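Local atomic coordinates of glycoside hydrolase, family 11\:clostridium cellulosome enzyme, dockerin type i\:polysaccharide (Clostridium thermocellum, PDB entry 2C79), a protein that probably removes acetyl groups from xylan as a metal-dependent esterase with a NodB-like polysaccharide deacetylase domain, here with cobalt bound. Residues F11-D16 and L153-Q158; V39-N44 and H64-S69. One frame throughout, in Å; residues are numbered along the deposited sequence. Where two conformers were deposited one is given.

Contact 1 of 2, residues F11-D16 and L153-Q158; sequences FDDGPD and LLHDVQ. With CO (cobalt (II) ion), chain B.
Asp-12 is held by its backbone to the strand that carries His-155: its N donates to Leu-154 O at 2.8 Å, and its O takes the more bent bond from Asp-156 N (3.0 Å, 133°). Ahead of these strand ends sits the cobalt ion. Asp-13 binds it through OD1 at 2.3 Å, and four waters and His-64 complete the site. The other carboxylate oxygen, OD2, accepts from cobalt-bound water 3 and, weakly, from Gln-158 NE2, which pins the carboxylate at both oxygens. His-155 turns the CD2 edge of its ring to Asp-13 OD2 (3.4 Å), with ring and carboxylate planes 74° apart. Water 2, also on the metal, donates to Asp-12 OD2 and meets His-155 NE2 in a weak bond; Asp-12 OD1 has a salt bridge to Arg-102, and His-155 ND1 pairs with Asp-128. The metal thus lies at the C-terminal ends of strands of one parallel sheet, as expected of the NodB deacetylase fold, whose TFDD signature includes both aspartates. Farther back, Asp-156 places CG between its backbone N and carbonyl carbon (chi1 53°), swinging OD1 to within 2.7 Å of water 1, which donates to it and accepts from Gly-14 N; OD2 hydrogen-bonds to Thr-20 OG1. Val-157 wedges in beside the turn, CG2 lying 3.5 Å from Asp-16 CB. On the opposite sheet face from Asp-12, Phe-11 CD1 packs on Leu-154 CB at 3.8 Å.

Contact 2 of 2, residues V39-N44 and H64-S69; sequences VGQRVN and HSWSYS. With CO (cobalt (II) ion), chain B.
Tyr-68 OH is gripped from two directions: Arg-42 NE donates to it at 2.8 Å, and the hydroxyl in turn hydrogen-bonds to Asp-13 O. The oxygen sits at the edge of the guanidinium, near its plane, while the guanidinium and phenol planes stand almost perpendicular (87°). An extended run from CG to NE carries the arginine's nitrogen to the hydroxyl; beyond it, NH1 makes a salt bridge with Asp-16. In one of two conformers of Gln-41, Ser-67 OG donates to OE1 at 2.7 Å from well above the carbonyl plane. Two backbone bonds draw the loops together, Gly-40 N to Ser-65 O (2.9 Å) and Gln-41 N to Trp-66 O (2.9 Å). These loops follow adjacent parallel strands of the deacetylase domain, the first through a short 3-10 turn at 40-42, the second through an ST turn in which Ser-67 N donates to Ser-65 OG. Gly-40 and Gln-41 lie over one face of the Trp-66 indole: in that same conformer Gln-41 CG makes a CH-pi contact 3.6 Å from the five-membered-ring centroid, and water 6 joins Gln-41 NE2 to Trp-66 NE1 at the indole edge. Val-39 touches two rings, CG1 over the Tyr-68 face and CG2 3.8 Å from His-64 CD2. His-64 swings its ring away from its backbone N (chi1 -166°) and out to the metal, where NE2 binds cobalt at 2.2 Å, while ND1 donates to Arg-102 O.

Overall arrangement
From the N terminus, strand 6-12 runs into 11-16, the first half of contact 1, and helix 17-30 and strand 35-38 lead on to 39-44. Contact 2 then closes a short loop around helix 48-56 and strand 60-63, bringing 64-69 back beside 39-44. Contact 1 closes far later, when strand 151-155 returns next to strand 6-12, so contact 2 is nested within its long loop. The two centres lie about 11 Å apart, yet they share the cobalt ion and its four waters. Gly-14 O and Val-39 N also join them by a probable hydrogen bond. Together they link the ends of four strands of the parallel sheet around one metal site.

Contact 1 of 2, residues F11-D16 and L153-Q158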
ATOM      1  N   PHE A  11       1.194  -2.582  -0.397  1.00  4.87           N
ATOM      2  CA  PHE A  11       1.873  -2.857  -1.673  1.00  5.19           C
ATOM      3  C   PHE A  11       1.635  -1.695  -2.632  1.00  5.16           C
ATOM      4  O   PHE A  11       0.477  -1.340  -2.927  1.00  6.32           O
ATOM      5  CB  PHE A  11       1.270  -4.129  -2.305  1.00  4.99           C
ATOM      6  CG  PHE A  11       1.560  -5.369  -1.501  1.00  4.79           C
ATOM      7  CD1 PHE A  11       2.826  -6.000  -1.593  1.00  5.99           C
ATOM      8  CD2 PHE A  11       0.626  -5.861  -0.590  1.00  5.82           C
ATOM      9  CE1 PHE A  11       3.099  -7.125  -0.818  1.00  5.57           C
ATOM     10  CE2 PHE A  11       0.918  -7.013   0.181  1.00  6.83           C
ATOM     11  CZ  PHE A  11       2.157  -7.631   0.072  1.00  6.35           C
ATOM     12  N   ASP A  12       2.720  -1.111  -3.131  1.00  4.85           N
ATOM     13  CA  ASP A  12       2.629  -0.035  -4.113  1.00  5.59           C
ATOM     14  C   ASP A  12       2.726  -0.565  -5.543  1.00  5.31           C
ATOM     15  O   ASP A  12       3.301  -1.626  -5.784  1.00  6.34           O
ATOM     16  CB  ASP A  12       3.721   1.009  -3.867  1.00  5.92           C
ATOM     17  CG  ASP A  12       3.450   1.853  -2.637  1.00  8.17           C
ATOM     18  OD1 ASP A  12       2.352   1.726  -2.056  1.00  9.57           O
ATOM     19  OD2 ASP A  12       4.336   2.646  -2.253  1.00  8.91           O
ATOM     20  N   ASP A  13       2.158   0.182  -6.485  1.00  5.11           N
ATOM     21  CA  ASP A  13       2.739   0.316  -7.818  1.00  5.48           C
ATOM     22  C   ASP A  13       1.970  -0.513  -8.844  1.00  6.11           C
ATOM     23  O   ASP A  13       2.405  -0.668  -9.985  1.00  7.44           O
ATOM     24  CB  ASP A  13       4.213  -0.090  -7.805  1.00  5.52           C
ATOM     25  CG  ASP A  13       5.143   1.097  -7.642  1.00  6.72           C
ATOM     26  OD1 ASP A  13       4.717   2.109  -7.046  1.00  6.31           O
ATOM     27  OD2 ASP A  13       6.297   1.019  -8.110  1.00  8.92           O
ATOM     28  N   GLY A  14       0.826  -1.040  -8.424  1.00  5.36           N
ATOM     29  CA  GLY A  14      -0.048  -1.795  -9.297  1.00  6.12           C
ATOM     30  C   GLY A  14      -1.344  -1.059  -9.569  1.00  5.07           C
ATOM     31  O   GLY A  14      -1.461   0.136  -9.266  1.00  5.93           O
ATOM     32  N   PRO A  15      -2.336  -1.750 -10.131  1.00  5.72           N
ATOM     33  CA  PRO A  15      -2.383  -3.201 -10.344  1.00  5.88           C
ATOM     34  C   PRO A  15      -1.707  -3.643 -11.617  1.00  5.76           C
ATOM     35  O   PRO A  15      -1.739  -2.933 -12.645  1.00  7.00           O
ATOM     36  CB  PRO A  15      -3.890  -3.472 -10.459  1.00  6.89           C
ATOM     37  CG  PRO A  15      -4.450  -2.202 -11.111  1.00  7.66           C
ATOM     38  CD  PRO A  15      -3.634  -1.093 -10.394  1.00  6.66           C
ATOM     39  N   ASP A  16      -1.203  -4.867 -11.567  1.00  5.76           N
ATOM     40  CA  ASP A  16      -0.708  -5.541 -12.774  1.00  6.17           C
ATOM     41  C   ASP A  16      -1.308  -6.931 -12.750  1.00  6.24           C
ATOM     42  O   ASP A  16      -1.129  -7.672 -11.783  1.00  6.00           O
ATOM     43  CB  ASP A  16       0.833  -5.602 -12.720  1.00  7.06           C
ATOM     44  CG  ASP A  16       1.435  -6.248 -13.968  1.00  8.06           C
ATOM     45  OD1 ASP A  16       1.468  -7.491 -14.053  1.00  9.36           O
ATOM     46  OD2 ASP A  16       1.855  -5.510 -14.893  1.00 12.81           O
ATOM     47  N   LEU A 153       5.980  -1.129   3.841  1.00  6.79           N
ATOM     48  CA  LEU A 153       5.869  -0.657   2.452  1.00  5.98           C
ATOM     49  C   LEU A 153       6.634  -1.642   1.542  1.00  6.52           C
ATOM     50  O   LEU A 153       7.884  -1.696   1.574  1.00  7.88           O
ATOM     51  CB  LEU A 153       6.463   0.750   2.346  1.00  7.34           C
ATOM     52  CG  LEU A 153       6.246   1.485   0.982  1.00  7.72           C
ATOM     53  CD1 LEU A 153       6.723   2.938   1.116  1.00 10.04           C
ATOM     54  CD2 LEU A 153       6.984   0.868  -0.193  1.00  8.27           C
ATOM     55  N   LEU A 154       5.869  -2.434   0.775  1.00  6.02           N
ATOM     56  CA  LEU A 154       6.429  -3.265  -0.271  1.00  5.69           C
ATOM     57  C   LEU A 154       5.840  -2.850  -1.625  1.00  5.64           C
ATOM     58  O   LEU A 154       4.974  -1.963  -1.686  1.00  5.72           O
ATOM     59  CB  LEU A 154       6.088  -4.769   0.017  1.00  6.51           C
ATOM     60  CG  LEU A 154       6.825  -5.291   1.250  1.00  6.98           C
ATOM     61  CD1 LEU A 154       6.280  -6.706   1.555  1.00  8.33           C
ATOM     62  CD2 LEU A 154       8.341  -5.392   0.999  1.00 10.24           C
ATOM     63  N   HIS A 155       6.335  -3.467  -2.686  1.00  4.61           N
ATOM     64  CA  HIS A 155       5.754  -3.206  -4.028  1.00  5.00           C
ATOM     65  C   HIS A 155       5.198  -4.482  -4.582  1.00  5.75           C
ATOM     66  O   HIS A 155       5.895  -5.508  -4.600  1.00  7.04           O
ATOM     67  CB  HIS A 155       6.841  -2.730  -4.990  1.00  6.30           C
ATOM     68  CG  HIS A 155       7.416  -1.405  -4.595  1.00  6.36           C
ATOM     69  ND1 HIS A 155       8.332  -1.262  -3.576  1.00  5.79           N
ATOM     70  CD2 HIS A 155       7.206  -0.160  -5.093  1.00  7.18           C
ATOM     71  CE1 HIS A 155       8.663   0.015  -3.465  1.00  8.80           C
ATOM     72  NE2 HIS A 155       7.985   0.704  -4.373  1.00  9.27           N
ATOM     73  N   ASP A 156       3.950  -4.450  -5.059  1.00  6.18           N
ATOM     74  CA  ASP A 156       3.503  -5.639  -5.813  1.00  6.92           C
ATOM     75  C   ASP A 156       4.005  -5.608  -7.233  1.00  7.03           C
ATOM     76  O   ASP A 156       4.147  -6.674  -7.857  1.00  7.62           O
ATOM     77  CB  ASP A 156       1.978  -5.883  -5.756  1.00  7.60           C
ATOM     78  CG  ASP A 156       1.144  -4.701  -6.162  1.00  7.55           C
ATOM     79  OD1 ASP A 156       1.441  -3.578  -5.719  1.00  9.15           O
ATOM     80  OD2 ASP A 156       0.113  -4.923  -6.856  1.00  9.60           O
ATOM     81  N   VAL A 157       4.352  -4.409  -7.740  1.00  6.07           N
ATOM     82  CA  VAL A 157       4.760  -4.285  -9.128  1.00  7.48           C
ATOM     83  C   VAL A 157       6.077  -3.522  -9.200  1.00  6.71           C
ATOM     84  O   VAL A 157       6.160  -2.401  -8.724  1.00  7.81           O
ATOM     85  CB  VAL A 157       3.660  -3.533  -9.956  1.00  7.73           C
ATOM     86  CG1 VAL A 157       4.083  -3.403 -11.406  1.00 12.55           C
ATOM     87  CG2 VAL A 157       2.326  -4.312  -9.859  1.00 10.16           C
ATOM     88  N   GLN A 158       7.074  -4.145  -9.845  1.00  6.61           N
ATOM     89  CA  GLN A 158       8.397  -3.552 -10.116  1.00  6.42           C
ATOM     90  C   GLN A 158       8.953  -4.318 -11.298  1.00  7.19           C
ATOM     91  O   GLN A 158       8.509  -5.451 -11.576  1.00  6.91           O
ATOM     92  CB  GLN A 158       9.357  -3.741  -8.915  1.00  6.85           C
ATOM     93  CG  GLN A 158       9.156  -2.742  -7.777  1.00  7.38           C
ATOM     94  CD  GLN A 158       9.614  -1.373  -8.209  1.00  9.81           C
ATOM     95  OE1 GLN A 158      10.807  -1.160  -8.517  1.00 13.48           O
ATOM     96  NE2 GLN A 158       8.688  -0.457  -8.326  1.00 14.58           N
TER
HETATM   97 CO    CO B1685       5.594   3.986  -6.040  1.00  7.24          CO
HETATM   98  O   HOH W   1      -0.320  -1.560  -5.802  1.00  7.26           O
HETATM   99  O   HOH W   2       6.252   2.918  -4.379  1.00  9.07           O
HETATM  100  O   HOH W   3       7.407   3.491  -7.019  1.00  9.97           O
HETATM  101  O   HOH W   4       5.384   5.307  -7.634  1.00  9.78           O
HETATM  102  O   HOH W   5       6.703   5.609  -4.950  1.00 10.19           O

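Contact 2 of 2, residues V39-N44 and H64-S69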
ATOM      1  N   VAL A  39      -2.076   2.862  -8.665  1.00  5.15           N
ATOM      2  CA  VAL A  39      -1.703   3.987  -9.538  1.00  5.30           C
ATOM      3  C   VAL A  39      -2.817   4.093 -10.585  1.00  4.60           C
ATOM      4  O   VAL A  39      -3.152   3.116 -11.280  1.00  6.26           O
ATOM      5  CB  VAL A  39      -0.317   3.732 -10.151  1.00  4.61           C
ATOM      6  CG1 VAL A  39       0.008   4.785 -11.187  1.00  7.45           C
ATOM      7  CG2 VAL A  39       0.701   3.734  -9.032  1.00  7.01           C
ATOM      8  N   GLY A  40      -3.442   5.281 -10.663  1.00  5.91           N
ATOM      9  CA  GLY A  40      -4.655   5.425 -11.481  1.00  5.99           C
ATOM     10  C   GLY A  40      -4.500   5.022 -12.940  1.00  6.06           C
ATOM     11  O   GLY A  40      -5.398   4.408 -13.552  1.00  7.97           O
ATOM     12  N   GLN A  41      -3.355   5.352 -13.543  1.00  6.61           N
ATOM     13  CA  GLN A  41      -3.033   4.975 -14.948  0.50  7.94           C
ATOM     14  C   GLN A  41      -3.187   3.494 -15.224  1.00  8.76           C
ATOM     15  O   GLN A  41      -3.363   3.048 -16.375  1.00 12.32           O
ATOM     16  CB  GLN A  41      -1.581   5.358 -15.277  0.50  7.67           C
ATOM     17  CG  GLN A  41      -1.488   6.788 -15.823  0.50  8.24           C
ATOM     18  CD  GLN A  41      -0.066   7.292 -16.051  0.50  8.62           C
ATOM     19  OE1 GLN A  41       0.885   6.772 -15.486  0.50  6.94           O
ATOM     20  NE2 GLN A  41       0.077   8.295 -16.915  0.50  7.24           N
ATOM     21  N   ARG A  42      -3.017   2.685 -14.176  1.00  7.82           N
ATOM     22  CA  ARG A  42      -3.040   1.206 -14.327  1.00  8.05           C
ATOM     23  C   ARG A  42      -4.432   0.619 -14.082  1.00  8.69           C
ATOM     24  O   ARG A  42      -4.609  -0.588 -14.303  1.00 10.36           O
ATOM     25  CB  ARG A  42      -2.041   0.562 -13.383  1.00  8.28           C
ATOM     26  CG  ARG A  42      -0.576   0.654 -13.893  1.00 10.19           C
ATOM     27  CD  ARG A  42       0.299  -0.301 -13.104  1.00 13.61           C
ATOM     28  NE  ARG A  42       1.704  -0.448 -13.554  1.00 13.59           N
ATOM     29  CZ  ARG A  42       2.207  -1.542 -14.144  1.00 15.38           C
ATOM     30  NH1 ARG A  42       1.432  -2.589 -14.464  1.00 12.84           N
ATOM     31  NH2 ARG A  42       3.506  -1.590 -14.424  1.00 17.18           N
ATOM     32  N   VAL A  43      -5.385   1.439 -13.635  1.00  7.68           N
ATOM     33  CA  VAL A  43      -6.709   0.929 -13.245  1.00  9.13           C
ATOM     34  C   VAL A  43      -7.652   1.150 -14.425  1.00  9.21           C
ATOM     35  O   VAL A  43      -8.022   2.288 -14.746  1.00 10.51           O
ATOM     36  CB  VAL A  43      -7.255   1.625 -11.962  1.00  7.99           C
ATOM     37  CG1 VAL A  43      -8.655   1.078 -11.648  1.00 10.93           C
ATOM     38  CG2 VAL A  43      -6.288   1.491 -10.790  1.00  9.41           C
ATOM     39  N   ASN A  44      -8.044   0.065 -15.082  1.00  8.43           N
ATOM     40  CA  ASN A  44      -8.844   0.194 -16.311  1.00  7.75           C
ATOM     41  C   ASN A  44      -9.629  -1.101 -16.529  1.00  7.88           C
ATOM     42  O   ASN A  44      -9.617  -1.960 -15.654  1.00  7.76           O
ATOM     43  CB  ASN A  44      -7.940   0.537 -17.497  1.00  9.16           C
ATOM     44  CG  ASN A  44      -6.873  -0.519 -17.763  1.00 10.94           C
ATOM     45  OD1 ASN A  44      -7.032  -1.701 -17.471  1.00 11.09           O
ATOM     46  ND2 ASN A  44      -5.799  -0.089 -18.381  1.00 17.94           N
ATOM     47  N   HIS A  64      -2.212   5.867  -4.808  1.00  4.81           N
ATOM     48  CA  HIS A  64      -0.774   6.147  -5.002  1.00  4.82           C
ATOM     49  C   HIS A  64      -0.593   7.108  -6.185  1.00  5.42           C
ATOM     50  O   HIS A  64       0.455   7.110  -6.845  1.00  6.44           O
ATOM     51  CB  HIS A  64       0.010   4.829  -5.194  1.00  5.61           C
ATOM     52  CG  HIS A  64       1.508   4.937  -5.087  1.00  5.87           C
ATOM     53  ND1 HIS A  64       2.166   5.740  -4.160  1.00  6.69           N
ATOM     54  CD2 HIS A  64       2.482   4.220  -5.715  1.00  7.29           C
ATOM     55  CE1 HIS A  64       3.484   5.545  -4.271  1.00  6.18           C
ATOM     56  NE2 HIS A  64       3.703   4.625  -5.204  1.00  6.11           N
ATOM     57  N   SER A  65      -1.615   7.916  -6.458  1.00  4.75           N
ATOM     58  CA  SER A  65      -1.535   8.950  -7.491  1.00  5.27           C
ATOM     59  C   SER A  65      -1.901   8.402  -8.871  1.00  4.82           C
ATOM     60  O   SER A  65      -1.958   7.188  -9.064  1.00  5.50           O
ATOM     61  CB  SER A  65      -0.136   9.568  -7.523  1.00  6.84           C
ATOM     62  OG  SER A  65       0.598   9.111  -8.645  1.00  6.89           O
ATOM     63  N   TRP A  66      -2.148   9.295  -9.829  1.00  5.51           N
ATOM     64  CA  TRP A  66      -2.445   8.862 -11.192  1.00  5.73           C
ATOM     65  C   TRP A  66      -1.258   8.203 -11.884  1.00  5.71           C
ATOM     66  O   TRP A  66      -1.433   7.355 -12.772  1.00  6.21           O
ATOM     67  CB  TRP A  66      -2.895  10.072 -12.017  1.00  6.31           C
ATOM     68  CG  TRP A  66      -3.355   9.697 -13.404  1.00  6.77           C
ATOM     69  CD1 TRP A  66      -2.693   9.899 -14.577  1.00  8.27           C
ATOM     70  CD2 TRP A  66      -4.554   8.969 -13.738  1.00  7.75           C
ATOM     71  NE1 TRP A  66      -3.430   9.421 -15.624  1.00  9.59           N
ATOM     72  CE2 TRP A  66      -4.565   8.811 -15.147  1.00  8.13           C
ATOM     73  CE3 TRP A  66      -5.645   8.487 -12.987  1.00  8.31           C
ATOM     74  CZ2 TRP A  66      -5.612   8.144 -15.816  1.00 10.29           C
ATOM     75  CZ3 TRP A  66      -6.665   7.790 -13.654  1.00 10.39           C
ATOM     76  CH2 TRP A  66      -6.630   7.629 -15.058  1.00 11.89           C
ATOM     77  N   SER A  67      -0.039   8.583 -11.479  1.00  6.63           N
ATOM     78  CA  SER A  67       1.148   8.145 -12.209  1.00  6.65           C
ATOM     79  C   SER A  67       2.326   7.907 -11.259  1.00  6.19           C
ATOM     80  O   SER A  67       2.096   7.569 -10.065  1.00  7.28           O
ATOM     81  CB  SER A  67       1.521   9.129 -13.345  1.00  8.23           C
ATOM     82  OG  SER A  67       2.487   8.513 -14.241  1.00  9.61           O
ATOM     83  N   TYR A  68       3.536   8.038 -11.794  1.00  6.90           N
ATOM     84  CA  TYR A  68       4.741   7.680 -11.047  1.00  6.80           C
ATOM     85  C   TYR A  68       5.635   8.914 -10.760  1.00  6.82           C
ATOM     86  O   TYR A  68       6.812   8.778 -10.407  1.00  8.74           O
ATOM     87  CB  TYR A  68       5.532   6.598 -11.813  1.00  8.32           C
ATOM     88  CG  TYR A  68       4.743   5.335 -11.911  1.00  6.96           C
ATOM     89  CD1 TYR A  68       4.726   4.438 -10.823  1.00  8.26           C
ATOM     90  CD2 TYR A  68       3.913   5.079 -13.017  1.00  8.59           C
ATOM     91  CE1 TYR A  68       3.998   3.274 -10.881  1.00  8.71           C
ATOM     92  CE2 TYR A  68       3.128   3.858 -13.052  1.00  8.91           C
ATOM     93  CZ  TYR A  68       3.186   2.987 -11.974  1.00  9.37           C
ATOM     94  OH  TYR A  68       2.438   1.789 -11.987  1.00 12.24           O
ATOM     95  N   SER A  69       5.071  10.111 -10.929  1.00  7.26           N
ATOM     96  CA  SER A  69       5.830  11.370 -10.752  1.00  8.15           C
ATOM     97  C   SER A  69       5.761  11.837  -9.293  1.00  7.70           C
ATOM     98  O   SER A  69       4.694  11.834  -8.677  1.00  8.26           O
ATOM     99  CB  SER A  69       5.225  12.472 -11.631  1.00  7.84           C
ATOM    100  OG  SER A  69       5.425  12.161 -12.993  1.00 11.11           O
TER
HETATM  101 CO    CO B1685       5.594   3.986  -6.040  1.00  7.24          CO
HETATM  102  O   HOH W   6      -2.260   9.001 -18.528  1.00 13.18           O
HETATM  103  O   HOH W   3       7.407   3.491  -7.019  1.00  9.97           O
HETATM  104  O   HOH W   4       5.384   5.307  -7.634  1.00  9.78           O
HETATM  105  O   HOH W   5       6.703   5.609  -4.950  1.00 10.19           O
HETATM  106  O   HOH W   2       6.252   2.918  -4.379  1.00  9.07           O